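PDB 5T8V: sister chromatid cohesion protein from Chaetomium thermophilum, which probably helps load the cohesin ring onto chromatin, the present chain being the helical HEAT-repeat C-terminal part of the loader Scc2. Local coordinates for residues A[705-710]-A[742-747]; A[721-726]-A[777-782]; A[729-734]-A[787-792]; A[796-801]-A[849-854]. All coordinates share one frame; numbering follows the deposited sequence.

Interaction 1: residues A[705-710]-A[742-747]; sequences VRKRAM and ESVRDL
Lys707 lies along one border of the contact and meets three residues of 742-747 in turn. Its CB packs on Leu747 CD2 at 3.7 Å, and CG comes to 4.0 Å from Val744 CG2. A bend at chi3 (78°) sets CE beyond this apolar patch, near Ser743, and NZ then gives Ser743 OG a weak hydrogen bond of 3.4 Å. Met710 closes the other border: its CG is 3.7 Å from Leu747 CD2, while its CE reaches Val744 CG2 at 3.8 Å, the methionine and valine side chains crossing at about a right angle. Leu747 CD2 is thus shared between Lys707 and Met710. An alanine in place of Lys707 would probably leave Ser743 OG without its ammonium partner and uncover one side of Val744 CG2. The two short helical segments run nearly parallel, their axes 10.2 Å apart and 9° from each other, and helix 723-735 comes between them in the chain, as suits the stacked helices of a HEAT-repeat solenoid. Arg706 adds a salt bridge to Asp739 in the turn before helix 742-755, and helix 666-682 packs on helix 703-719 through Val705 and Ala709.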
loop_
_atom_site.group_PDB
_atom_site.type_symbol
_atom_site.label_atom_id
_atom_site.label_comp_id
_atom_site.label_asym_id
_atom_site.label_seq_id
_atom_site.Cartn_x
_atom_site.Cartn_y
_atom_site.Cartn_z
ATOM N N VAL A 705 -12.991 2.566 -0.224
ATOM C CA VAL A 705 -11.994 2.781 -1.266
ATOM C C VAL A 705 -12.589 3.586 -2.413
ATOM O O VAL A 705 -11.899 4.404 -3.033
ATOM C CB VAL A 705 -11.427 1.428 -1.746
ATOM C CG1 VAL A 705 -12.516 0.566 -2.363
ATOM C CG2 VAL A 705 -10.288 1.641 -2.727
ATOM N N ARG A 706 -13.872 3.377 -2.713
ATOM C CA ARG A 706 -14.531 4.182 -3.737
ATOM C C ARG A 706 -14.572 5.649 -3.327
ATOM O O ARG A 706 -14.199 6.537 -4.102
ATOM C CB ARG A 706 -15.944 3.655 -3.993
ATOM C CG ARG A 706 -15.989 2.340 -4.758
ATOM C CD ARG A 706 -17.420 1.898 -5.036
ATOM N NE ARG A 706 -18.115 1.469 -3.825
ATOM C CZ ARG A 706 -19.334 0.938 -3.807
ATOM N NH1 ARG A 706 -20.005 0.760 -4.938
ATOM N NH2 ARG A 706 -19.883 0.579 -2.656
ATOM N N LYS A 707 -15.020 5.919 -2.098
ATOM C CA LYS A 707 -15.086 7.291 -1.606
ATOM C C LYS A 707 -13.721 7.966 -1.691
ATOM O O LYS A 707 -13.602 9.099 -2.176
ATOM C CB LYS A 707 -15.615 7.299 -0.170
ATOM C CG LYS A 707 -17.031 6.739 -0.040
ATOM C CD LYS A 707 -17.371 6.323 1.387
ATOM C CE LYS A 707 -17.702 7.516 2.272
ATOM N NZ LYS A 707 -18.223 7.087 3.602
ATOM N N ARG A 708 -12.673 7.276 -1.237
ATOM C CA ARG A 708 -11.329 7.840 -1.321
ATOM C C ARG A 708 -10.945 8.120 -2.769
ATOM O O ARG A 708 -10.437 9.203 -3.096
ATOM C CB ARG A 708 -10.322 6.891 -0.670
ATOM C CG ARG A 708 -8.888 7.385 -0.744
ATOM C CD ARG A 708 -7.987 6.646 0.230
ATOM N NE ARG A 708 -6.658 7.249 0.297
ATOM C CZ ARG A 708 -5.730 6.926 1.192
ATOM N NH1 ARG A 708 -5.978 6.000 2.109
ATOM N NH2 ARG A 708 -4.552 7.533 1.172
ATOM N N ALA A 709 -11.188 7.153 -3.656
ATOM C CA ALA A 709 -10.808 7.312 -5.055
ATOM C C ALA A 709 -11.511 8.500 -5.701
ATOM O O ALA A 709 -10.926 9.175 -6.556
ATOM C CB ALA A 709 -11.112 6.031 -5.830
ATOM N N MET A 710 -12.760 8.771 -5.318
ATOM C CA MET A 710 -13.479 9.884 -5.926
ATOM C C MET A 710 -13.173 11.219 -5.261
ATOM O O MET A 710 -13.333 12.264 -5.903
ATOM C CB MET A 710 -14.985 9.615 -5.916
ATOM C CG MET A 710 -15.604 9.370 -4.558
ATOM S SD MET A 710 -17.359 8.961 -4.689
ATOM C CE MET A 710 -17.306 7.408 -5.585
ATOM N N GLU A 742 -25.215 4.529 0.700
ATOM C CA GLU A 742 -25.858 5.839 0.737
ATOM C C GLU A 742 -24.844 6.969 0.908
ATOM O O GLU A 742 -24.877 7.959 0.166
ATOM C CB GLU A 742 -26.888 5.875 1.873
ATOM C CG GLU A 742 -27.753 7.129 1.909
ATOM C CD GLU A 742 -28.709 7.217 0.735
ATOM O OE1 GLU A 742 -28.897 6.195 0.041
ATOM O OE2 GLU A 742 -29.273 8.307 0.506
ATOM N N SER A 743 -23.946 6.836 1.886
ATOM C CA SER A 743 -22.943 7.870 2.125
ATOM C C SER A 743 -22.164 8.187 0.855
ATOM O O SER A 743 -21.791 9.343 0.615
ATOM C CB SER A 743 -21.994 7.425 3.239
ATOM O OG SER A 743 -21.416 6.164 2.945
ATOM N N VAL A 744 -21.913 7.173 0.025
ATOM C CA VAL A 744 -21.181 7.405 -1.214
ATOM C C VAL A 744 -22.021 8.216 -2.190
ATOM O O VAL A 744 -21.485 9.028 -2.952
ATOM C CB VAL A 744 -20.733 6.067 -1.829
ATOM C CG1 VAL A 744 -21.928 5.271 -2.312
ATOM C CG2 VAL A 744 -19.747 6.304 -2.961
ATOM N N ARG A 745 -23.341 8.011 -2.200
ATOM C CA ARG A 745 -24.210 8.862 -3.006
ATOM C C ARG A 745 -24.145 10.301 -2.517
ATOM O O ARG A 745 -24.010 11.237 -3.315
ATOM C CB ARG A 745 -25.653 8.359 -2.961
ATOM C CG ARG A 745 -25.860 6.939 -3.443
ATOM C CD ARG A 745 -27.327 6.553 -3.321
ATOM N NE ARG A 745 -27.514 5.140 -3.002
ATOM C CZ ARG A 745 -28.681 4.599 -2.665
ATOM N NH1 ARG A 745 -29.773 5.350 -2.602
ATOM N NH2 ARG A 745 -28.758 3.304 -2.390
ATOM N N ASP A 746 -24.252 10.497 -1.201
ATOM C CA ASP A 746 -24.138 11.842 -0.647
ATOM C C ASP A 746 -22.832 12.500 -1.074
ATOM O O ASP A 746 -22.810 13.681 -1.441
ATOM C CB ASP A 746 -24.240 11.789 0.879
ATOM C CG ASP A 746 -25.548 11.188 1.357
ATOM O OD1 ASP A 746 -26.559 11.308 0.633
ATOM O OD2 ASP A 746 -25.565 10.595 2.456
ATOM N N LEU A 747 -21.731 11.744 -1.046
ATOM C CA LEU A 747 -20.445 12.293 -1.467
ATOM C C LEU A 747 -20.459 12.647 -2.948
ATOM O O LEU A 747 -19.993 13.721 -3.346
ATOM C CB LEU A 747 -19.325 11.298 -1.165
ATOM C CG LEU A 747 -17.924 11.709 -1.629
ATOM C CD1 LEU A 747 -17.496 13.021 -0.984
ATOM C CD2 LEU A 747 -16.915 10.610 -1.328
#

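Interaction 2: residues A[721-726]-A[777-782]; sequences SNRVLR and VILMVQ
The Arg723 guanidinium has Ile778 CG2 over one face, 4.2 Å above the plane and displaced toward the rim, while Ile778 CD1 lies 3.8 Å from its NH2. The amide of Gln782 stands almost upright to this group, the two planes 85° apart, and its OE1 approaches obliquely. NH2 makes a salt bridge with Glu775, one turn before Ile778 on the same helix. A second guanidinium, that of Arg726, has Ser721 CA over the centre of one face; its polar partner is Tyr717, through a bond from NE to the backbone O and a cation-pi contact. Between the arginines Leu779 pushes in with both methyls, CD2 at 3.8 Å from Arg723 CG and CD1 at 3.9 Å from Arg726 CD. Arg723 runs extended from CG to NE and crosses Leu779 at about a right angle. Gln782 OE1 touches the methylene Arg723 CD at 3.6 Å; no hydrogen bond joins the two segments. A glycine in place of Gln782 would probably open a gap beside Arg723 CB and CD and give its aliphatic chain more freedom to move. Asn722 caps helix 723-735, OD1 accepting from Leu725 N at 3.0 Å. This surface contact lays the start of that helix against helix 773-786, whose other sides pack on helices 808-824 and 839-852.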
loop_
_atom_site.group_PDB
_atom_site.type_symbol
_atom_site.label_atom_id
_atom_site.label_comp_id
_atom_site.label_asym_id
_atom_site.label_seq_id
_atom_site.Cartn_x
_atom_site.Cartn_y
_atom_site.Cartn_z
ATOM N N SER A 721 -6.673 20.855 -16.057
ATOM C CA SER A 721 -7.623 21.482 -16.966
ATOM C C SER A 721 -7.889 20.645 -18.211
ATOM O O SER A 721 -8.657 21.079 -19.076
ATOM C CB SER A 721 -7.121 22.869 -17.384
ATOM O OG SER A 721 -5.865 22.781 -18.033
ATOM N N ASN A 722 -7.275 19.470 -18.325
ATOM C CA ASN A 722 -7.527 18.596 -19.463
ATOM C C ASN A 722 -9.006 18.234 -19.525
ATOM O O ASN A 722 -9.581 17.746 -18.548
ATOM C CB ASN A 722 -6.666 17.336 -19.353
ATOM C CG ASN A 722 -6.864 16.380 -20.518
ATOM O OD1 ASN A 722 -7.991 16.040 -20.877
ATOM N ND2 ASN A 722 -5.762 15.938 -21.112
ATOM N N ARG A 723 -9.623 18.475 -20.684
ATOM C CA ARG A 723 -11.059 18.256 -20.818
ATOM C C ARG A 723 -11.404 16.773 -20.879
ATOM O O ARG A 723 -12.468 16.370 -20.395
ATOM C CB ARG A 723 -11.580 18.978 -22.062
ATOM C CG ARG A 723 -11.635 20.487 -21.903
ATOM C CD ARG A 723 -11.837 21.192 -23.230
ATOM N NE ARG A 723 -12.185 22.598 -23.044
ATOM C CZ ARG A 723 -12.190 23.507 -24.014
ATOM N NH1 ARG A 723 -11.856 23.168 -25.252
ATOM N NH2 ARG A 723 -12.526 24.761 -23.743
ATOM N N VAL A 724 -10.530 15.952 -21.461
ATOM C CA VAL A 724 -10.789 14.516 -21.521
ATOM C C VAL A 724 -10.797 13.925 -20.115
ATOM O O VAL A 724 -11.738 13.220 -19.722
ATOM C CB VAL A 724 -9.755 13.821 -22.426
ATOM C CG1 VAL A 724 -10.093 12.343 -22.599
ATOM C CG2 VAL A 724 -9.683 14.509 -23.787
ATOM N N LEU A 725 -9.750 14.208 -19.335
ATOM C CA LEU A 725 -9.728 13.791 -17.937
ATOM C C LEU A 725 -10.971 14.280 -17.208
ATOM O O LEU A 725 -11.789 13.479 -16.749
ATOM C CB LEU A 725 -8.472 14.318 -17.239
ATOM C CG LEU A 725 -7.105 13.745 -17.613
ATOM C CD1 LEU A 725 -6.096 14.169 -16.555
ATOM C CD2 LEU A 725 -7.129 12.226 -17.766
ATOM N N ARG A 726 -11.129 15.602 -17.099
ATOM C CA ARG A 726 -12.244 16.163 -16.342
ATOM C C ARG A 726 -13.569 15.523 -16.736
ATOM O O ARG A 726 -14.395 15.205 -15.873
ATOM C CB ARG A 726 -12.301 17.679 -16.543
ATOM C CG ARG A 726 -11.345 18.462 -15.652
ATOM C CD ARG A 726 -11.437 19.957 -15.912
ATOM N NE ARG A 726 -10.778 20.743 -14.873
ATOM C CZ ARG A 726 -10.671 22.070 -14.889
ATOM N NH1 ARG A 726 -11.175 22.772 -15.896
ATOM N NH2 ARG A 726 -10.055 22.698 -13.897
ATOM N N VAL A 777 -19.914 24.771 -19.306
ATOM C CA VAL A 777 -20.881 24.209 -20.247
ATOM C C VAL A 777 -20.212 23.176 -21.147
ATOM O O VAL A 777 -20.749 22.085 -21.373
ATOM C CB VAL A 777 -21.559 25.323 -21.070
ATOM C CG1 VAL A 777 -20.539 26.212 -21.749
ATOM C CG2 VAL A 777 -22.501 24.724 -22.103
ATOM N N ILE A 778 -19.029 23.499 -21.674
ATOM C CA ILE A 778 -18.353 22.562 -22.568
ATOM C C ILE A 778 -18.064 21.257 -21.838
ATOM O O ILE A 778 -18.307 20.165 -22.363
ATOM C CB ILE A 778 -17.071 23.191 -23.144
ATOM C CG1 ILE A 778 -17.431 24.380 -24.040
ATOM C CG2 ILE A 778 -16.282 22.155 -23.951
ATOM C CD1 ILE A 778 -16.237 25.166 -24.553
ATOM N N LEU A 779 -17.550 21.351 -20.611
ATOM C CA LEU A 779 -17.257 20.147 -19.839
ATOM C C LEU A 779 -18.515 19.318 -19.618
ATOM O O LEU A 779 -18.463 18.081 -19.632
ATOM C CB LEU A 779 -16.621 20.520 -18.501
ATOM C CG LEU A 779 -15.197 21.082 -18.547
ATOM C CD1 LEU A 779 -14.760 21.503 -17.154
ATOM C CD2 LEU A 779 -14.216 20.075 -19.128
ATOM N N MET A 780 -19.654 19.979 -19.409
ATOM C CA MET A 780 -20.906 19.246 -19.258
ATOM C C MET A 780 -21.274 18.525 -20.549
ATOM O O MET A 780 -21.599 17.332 -20.536
ATOM C CB MET A 780 -22.023 20.200 -18.835
ATOM C CG MET A 780 -21.798 20.845 -17.479
ATOM S SD MET A 780 -23.184 21.865 -16.959
ATOM C CE MET A 780 -24.390 20.609 -16.578
ATOM N N VAL A 781 -21.219 19.236 -21.678
ATOM C CA VAL A 781 -21.556 18.624 -22.961
ATOM C C VAL A 781 -20.681 17.401 -23.207
ATOM O O VAL A 781 -21.176 16.318 -23.542
ATOM C CB VAL A 781 -21.419 19.654 -24.098
ATOM C CG1 VAL A 781 -21.668 19.002 -25.452
ATOM C CG2 VAL A 781 -22.390 20.803 -23.890
ATOM N N GLN A 782 -19.366 17.556 -23.048
ATOM C CA GLN A 782 -18.466 16.421 -23.221
ATOM C C GLN A 782 -18.824 15.287 -22.272
ATOM O O GLN A 782 -18.791 14.111 -22.657
ATOM C CB GLN A 782 -17.019 16.857 -23.002
ATOM C CG GLN A 782 -16.387 17.560 -24.194
ATOM C CD GLN A 782 -14.905 17.838 -23.998
ATOM O OE1 GLN A 782 -14.433 18.944 -24.263
ATOM N NE2 GLN A 782 -14.162 16.833 -23.541
#

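Interaction 3: residues A[729-734]-A[787-792]; sequences IANGLL and GNVANV
Leu734 and Val789 supply the apolar part of the contact. Val789 CG1 sits against Leu734 CB at 3.2 Å and Leu734 CD1 at 3.5 Å, the two side chains crossing at about a right angle. Val792 adds a methyl-to-backbone touch, its CG1 resting 3.1 Å from Leu734 O. The second group of contacts sets an amide against hydrocarbon: Asn731 CG is anti to the backbone N (chi1 -168°), and its carboxamide lies beside Val789 CG2, ND2 nearest at 3.2 Å, CG and OD1 at 3.6 Å. The two methyls of Val789 are therefore divided between Leu734 and Asn731, one turn apart on helix 723-735. A third kind is purely polar but not bonded. Asn731 ND2 and Gly787 N are 3.3 Å apart, and both are donors. ND2 has its acceptor in Thr783 O, near the end of helix 773-786, where Gly787 leaves the helical path. From there the chain turns through an inverse gamma turn centred on Asn788, which leads into Val789. No hydrogen bond joins 729-734 to 787-792, so the connection is one of shape, while the bond to Thr783 O satisfies the buried Asn731 amide nitrogen and probably helps fix which way the carboxamide is turned.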
loop_
_atom_site.group_PDB
_atom_site.type_symbol
_atom_site.label_atom_id
_atom_site.label_comp_id
_atom_site.label_asym_id
_atom_site.label_seq_id
_atom_site.Cartn_x
_atom_site.Cartn_y
_atom_site.Cartn_z
ATOM N N ILE A 729 -13.687 11.932 -15.301
ATOM C CA ILE A 729 -13.935 12.062 -13.865
ATOM C C ILE A 729 -15.414 12.321 -13.616
ATOM O O ILE A 729 -16.080 11.595 -12.867
ATOM C CB ILE A 729 -13.077 13.194 -13.266
ATOM C CG1 ILE A 729 -11.582 13.010 -13.573
ATOM C CG2 ILE A 729 -13.302 13.298 -11.760
ATOM C CD1 ILE A 729 -10.952 11.815 -12.931
ATOM N N ALA A 730 -15.948 13.371 -14.244
ATOM C CA ALA A 730 -17.335 13.752 -14.005
ATOM C C ALA A 730 -18.289 12.636 -14.404
ATOM O O ALA A 730 -19.323 12.433 -13.757
ATOM C CB ALA A 730 -17.665 15.037 -14.765
ATOM N N ASN A 731 -17.962 11.900 -15.467
ATOM C CA ASN A 731 -18.827 10.807 -15.895
ATOM C C ASN A 731 -18.860 9.696 -14.853
ATOM O O ASN A 731 -19.933 9.164 -14.541
ATOM C CB ASN A 731 -18.363 10.264 -17.246
ATOM C CG ASN A 731 -19.377 9.331 -17.874
ATOM O OD1 ASN A 731 -19.508 8.176 -17.469
ATOM N ND2 ASN A 731 -20.104 9.828 -18.870
ATOM N N GLY A 732 -17.701 9.337 -14.296
ATOM C CA GLY A 732 -17.685 8.331 -13.243
ATOM C C GLY A 732 -18.404 8.794 -11.989
ATOM O O GLY A 732 -19.271 8.094 -11.452
ATOM N N LEU A 733 -18.047 9.985 -11.500
ATOM C CA LEU A 733 -18.727 10.559 -10.344
ATOM C C LEU A 733 -20.237 10.516 -10.521
ATOM O O LEU A 733 -20.968 10.078 -9.626
ATOM C CB LEU A 733 -18.261 12.001 -10.127
ATOM C CG LEU A 733 -16.882 12.189 -9.497
ATOM C CD1 LEU A 733 -16.414 13.626 -9.665
ATOM C CD2 LEU A 733 -16.916 11.813 -8.028
ATOM N N LEU A 734 -20.721 10.973 -11.677
ATOM C CA LEU A 734 -22.157 10.952 -11.926
ATOM C C LEU A 734 -22.694 9.527 -11.914
ATOM O O LEU A 734 -23.754 9.264 -11.337
ATOM C CB LEU A 734 -22.470 11.640 -13.253
ATOM C CG LEU A 734 -22.545 13.170 -13.202
ATOM C CD1 LEU A 734 -22.426 13.790 -14.587
ATOM C CD2 LEU A 734 -23.848 13.611 -12.547
ATOM N N GLY A 787 -20.913 9.222 -22.052
ATOM C CA GLY A 787 -21.545 7.972 -21.675
ATOM C C GLY A 787 -22.995 8.065 -21.246
ATOM O O GLY A 787 -23.696 9.030 -21.560
ATOM N N ASN A 788 -23.448 7.041 -20.516
ATOM C CA ASN A 788 -24.849 6.903 -20.120
ATOM C C ASN A 788 -25.055 7.627 -18.793
ATOM O O ASN A 788 -25.003 7.040 -17.709
ATOM C CB ASN A 788 -25.227 5.430 -20.022
ATOM C CG ASN A 788 -24.619 4.598 -21.135
ATOM O OD1 ASN A 788 -24.575 5.020 -22.290
ATOM N ND2 ASN A 788 -24.135 3.412 -20.788
ATOM N N VAL A 789 -25.288 8.935 -18.888
ATOM C CA VAL A 789 -25.398 9.779 -17.703
ATOM C C VAL A 789 -26.472 10.834 -17.931
ATOM O O VAL A 789 -26.262 12.020 -17.658
ATOM C CB VAL A 789 -24.045 10.433 -17.366
ATOM C CG1 VAL A 789 -24.098 11.087 -16.009
ATOM C CG2 VAL A 789 -22.916 9.404 -17.390
ATOM N N ALA A 790 -27.633 10.415 -18.429
ATOM C CA ALA A 790 -28.718 11.351 -18.693
ATOM C C ALA A 790 -29.679 11.399 -17.513
ATOM O O ALA A 790 -29.802 12.430 -16.843
ATOM C CB ALA A 790 -29.455 10.961 -19.974
ATOM N N ASN A 791 -30.365 10.284 -17.252
ATOM C CA ASN A 791 -31.289 10.218 -16.125
ATOM C C ASN A 791 -30.595 10.607 -14.826
ATOM O O ASN A 791 -31.178 11.294 -13.974
ATOM C CB ASN A 791 -31.872 8.807 -16.026
ATOM C CG ASN A 791 -32.748 8.621 -14.805
ATOM O OD1 ASN A 791 -32.271 8.233 -13.737
ATOM N ND2 ASN A 791 -34.041 8.889 -14.956
ATOM N N VAL A 792 -29.338 10.196 -14.667
ATOM C CA VAL A 792 -28.632 10.433 -13.413
ATOM C C VAL A 792 -28.442 11.927 -13.192
ATOM O O VAL A 792 -28.815 12.469 -12.147
ATOM C CB VAL A 792 -27.284 9.690 -13.399
ATOM C CG1 VAL A 792 -26.715 9.688 -12.004
ATOM C CG2 VAL A 792 -27.437 8.253 -13.905
#

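Interaction 4: residues A[796-801]-A[849-854]; sequences VLQALL and FAKAEA
Gln798 and Ala852 bring the backbones closest, their CA atoms 5.5 Å apart, where the end of helix 791-801 meets the last turn of helix 839-852. Beside this point Leu797 carries the apolar contact. Its CB is 3.6 Å from Ala852 CB, and its CD1 stands over the centre of the Phe849 ring, 3.5 Å from the centroid and only 5° off the ring normal, a CH-pi contact square on the face. CD2 of Leu797 lies 3.9 Å from Phe849 CE2. The first torsion sets Leu797 CG anti to the carbonyl carbon (chi1 -83°), and the side chain crosses that of Phe849 at about a right angle. Gln798 meets the backbone of Ala852 instead: its CG touches Ala852 O at 3.6 Å, and its NE2 lies 3.6 Å from Ala852 O and about as far from Lys851 O, without a hydrogen bond to either. The polar partner of this amide is Lys795, whose NZ bonds OE1. Leu801 completes the contact one turn on, CD1 approaching Glu853 CB at 4.2 Å just where the chain leaves the helix. Helix 808-824 supports both partners, through Val819 against Phe849 and Ser811 against Leu801, while helix 878-891 packs behind, Val891 on Ala850.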
loop_
_atom_site.group_PDB
_atom_site.type_symbol
_atom_site.label_atom_id
_atom_site.label_comp_id
_atom_site.label_asym_id
_atom_site.label_seq_id
_atom_site.Cartn_x
_atom_site.Cartn_y
_atom_site.Cartn_z
ATOM N N VAL A 796 -29.698 14.512 -10.296
ATOM C CA VAL A 796 -28.799 15.393 -9.556
ATOM C C VAL A 796 -29.343 16.816 -9.557
ATOM O O VAL A 796 -29.395 17.481 -8.515
ATOM C CB VAL A 796 -27.377 15.337 -10.145
ATOM C CG1 VAL A 796 -26.448 16.300 -9.409
ATOM C CG2 VAL A 796 -26.823 13.924 -10.074
ATOM N N LEU A 797 -29.755 17.303 -10.730
ATOM C CA LEU A 797 -30.309 18.649 -10.819
ATOM C C LEU A 797 -31.591 18.776 -10.005
ATOM O O LEU A 797 -31.845 19.820 -9.395
ATOM C CB LEU A 797 -30.567 19.016 -12.281
ATOM C CG LEU A 797 -29.365 19.531 -13.073
ATOM C CD1 LEU A 797 -29.691 19.581 -14.556
ATOM C CD2 LEU A 797 -28.942 20.907 -12.576
ATOM N N GLN A 798 -32.415 17.726 -9.986
ATOM C CA GLN A 798 -33.650 17.788 -9.209
ATOM C C GLN A 798 -33.365 17.711 -7.714
ATOM O O GLN A 798 -33.982 18.434 -6.923
ATOM C CB GLN A 798 -34.599 16.672 -9.641
ATOM C CG GLN A 798 -35.431 17.034 -10.859
ATOM C CD GLN A 798 -36.337 15.908 -11.306
ATOM O OE1 GLN A 798 -36.253 14.788 -10.800
ATOM N NE2 GLN A 798 -37.214 16.199 -12.260
ATOM N N ALA A 799 -32.434 16.848 -7.306
ATOM C CA ALA A 799 -32.022 16.799 -5.909
ATOM C C ALA A 799 -31.269 18.051 -5.480
ATOM O O ALA A 799 -31.067 18.251 -4.277
ATOM C CB ALA A 799 -31.150 15.568 -5.660
ATOM N N LEU A 800 -30.854 18.892 -6.426
ATOM C CA LEU A 800 -30.100 20.105 -6.134
ATOM C C LEU A 800 -30.977 21.350 -6.097
ATOM O O LEU A 800 -30.795 22.200 -5.221
ATOM C CB LEU A 800 -28.995 20.288 -7.180
ATOM C CG LEU A 800 -27.868 21.290 -6.915
ATOM C CD1 LEU A 800 -26.676 20.930 -7.781
ATOM C CD2 LEU A 800 -28.284 22.726 -7.192
ATOM N N LEU A 801 -31.926 21.473 -7.022
ATOM C CA LEU A 801 -32.736 22.676 -7.155
ATOM C C LEU A 801 -34.094 22.567 -6.475
ATOM O O LEU A 801 -34.868 23.527 -6.519
ATOM C CB LEU A 801 -32.934 23.009 -8.638
ATOM C CG LEU A 801 -31.671 23.367 -9.425
ATOM C CD1 LEU A 801 -32.008 23.599 -10.891
ATOM C CD2 LEU A 801 -30.985 24.595 -8.838
ATOM N N PHE A 849 -31.731 19.185 -18.845
ATOM C CA PHE A 849 -31.988 20.360 -18.018
ATOM C C PHE A 849 -33.470 20.713 -18.017
ATOM O O PHE A 849 -34.077 20.898 -16.956
ATOM C CB PHE A 849 -31.158 21.545 -18.508
ATOM C CG PHE A 849 -29.917 21.776 -17.707
ATOM C CD1 PHE A 849 -28.751 21.095 -18.005
ATOM C CD2 PHE A 849 -29.917 22.670 -16.650
ATOM C CE1 PHE A 849 -27.610 21.302 -17.270
ATOM C CE2 PHE A 849 -28.775 22.884 -15.909
ATOM C CZ PHE A 849 -27.620 22.199 -16.219
ATOM N N ALA A 850 -34.069 20.817 -19.205
ATOM C CA ALA A 850 -35.495 21.104 -19.290
ATOM C C ALA A 850 -36.312 20.043 -18.565
ATOM O O ALA A 850 -37.342 20.350 -17.954
ATOM C CB ALA A 850 -35.921 21.207 -20.752
ATOM N N LYS A 851 -35.870 18.784 -18.621
ATOM C CA LYS A 851 -36.549 17.740 -17.860
ATOM C C LYS A 851 -36.447 18.000 -16.361
ATOM O O LYS A 851 -37.412 17.785 -15.619
ATOM C CB LYS A 851 -35.963 16.372 -18.213
ATOM C CG LYS A 851 -36.200 15.273 -17.174
ATOM C CD LYS A 851 -37.681 15.014 -16.918
ATOM C CE LYS A 851 -37.868 14.032 -15.770
ATOM N NZ LYS A 851 -39.293 13.901 -15.356
ATOM N N ALA A 852 -35.288 18.473 -15.898
ATOM C CA ALA A 852 -35.082 18.647 -14.464
ATOM C C ALA A 852 -35.871 19.838 -13.930
ATOM O O ALA A 852 -36.586 19.721 -12.927
ATOM C CB ALA A 852 -33.593 18.814 -14.167
ATOM N N GLU A 853 -35.748 20.994 -14.580
ATOM C CA GLU A 853 -36.409 22.205 -14.098
ATOM C C GLU A 853 -36.600 23.146 -15.279
ATOM O O GLU A 853 -35.633 23.754 -15.748
ATOM C CB GLU A 853 -35.587 22.864 -12.995
ATOM C CG GLU A 853 -36.198 24.136 -12.436
ATOM C CD GLU A 853 -37.547 23.901 -11.785
ATOM O OE1 GLU A 853 -37.766 22.791 -11.257
ATOM O OE2 GLU A 853 -38.389 24.825 -11.806
ATOM N N ALA A 854 -37.844 23.270 -15.745
ATOM C CA ALA A 854 -38.147 24.118 -16.889
ATOM C C ALA A 854 -38.140 25.602 -16.550
ATOM O O ALA A 854 -38.053 26.432 -17.462
ATOM C CB ALA A 854 -39.508 23.742 -17.471
#

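In the fold
Interaction 3 is the buried contact of the four, interaction 2 lies at the surface, and interactions 1 and 4 are partly buried. Two helices are used twice: 723-735 by interactions 2 and 3, near its start and near its end, and 791-801 by interactions 3 and 4. Chemistry follows place. Long arginine and lysine chains work through their hydrocarbon parts in 2 and at the border of 1, while 3 sets methyls beside an amide and 4 adds an aromatic face. A weak hydrogen bond spans the segments in 1 alone. Side chains also link the sites: Met710 meets Leu733, Leu734 meets Val796, and Met780 meets Phe849, giving continuous packing through this part of the helical array.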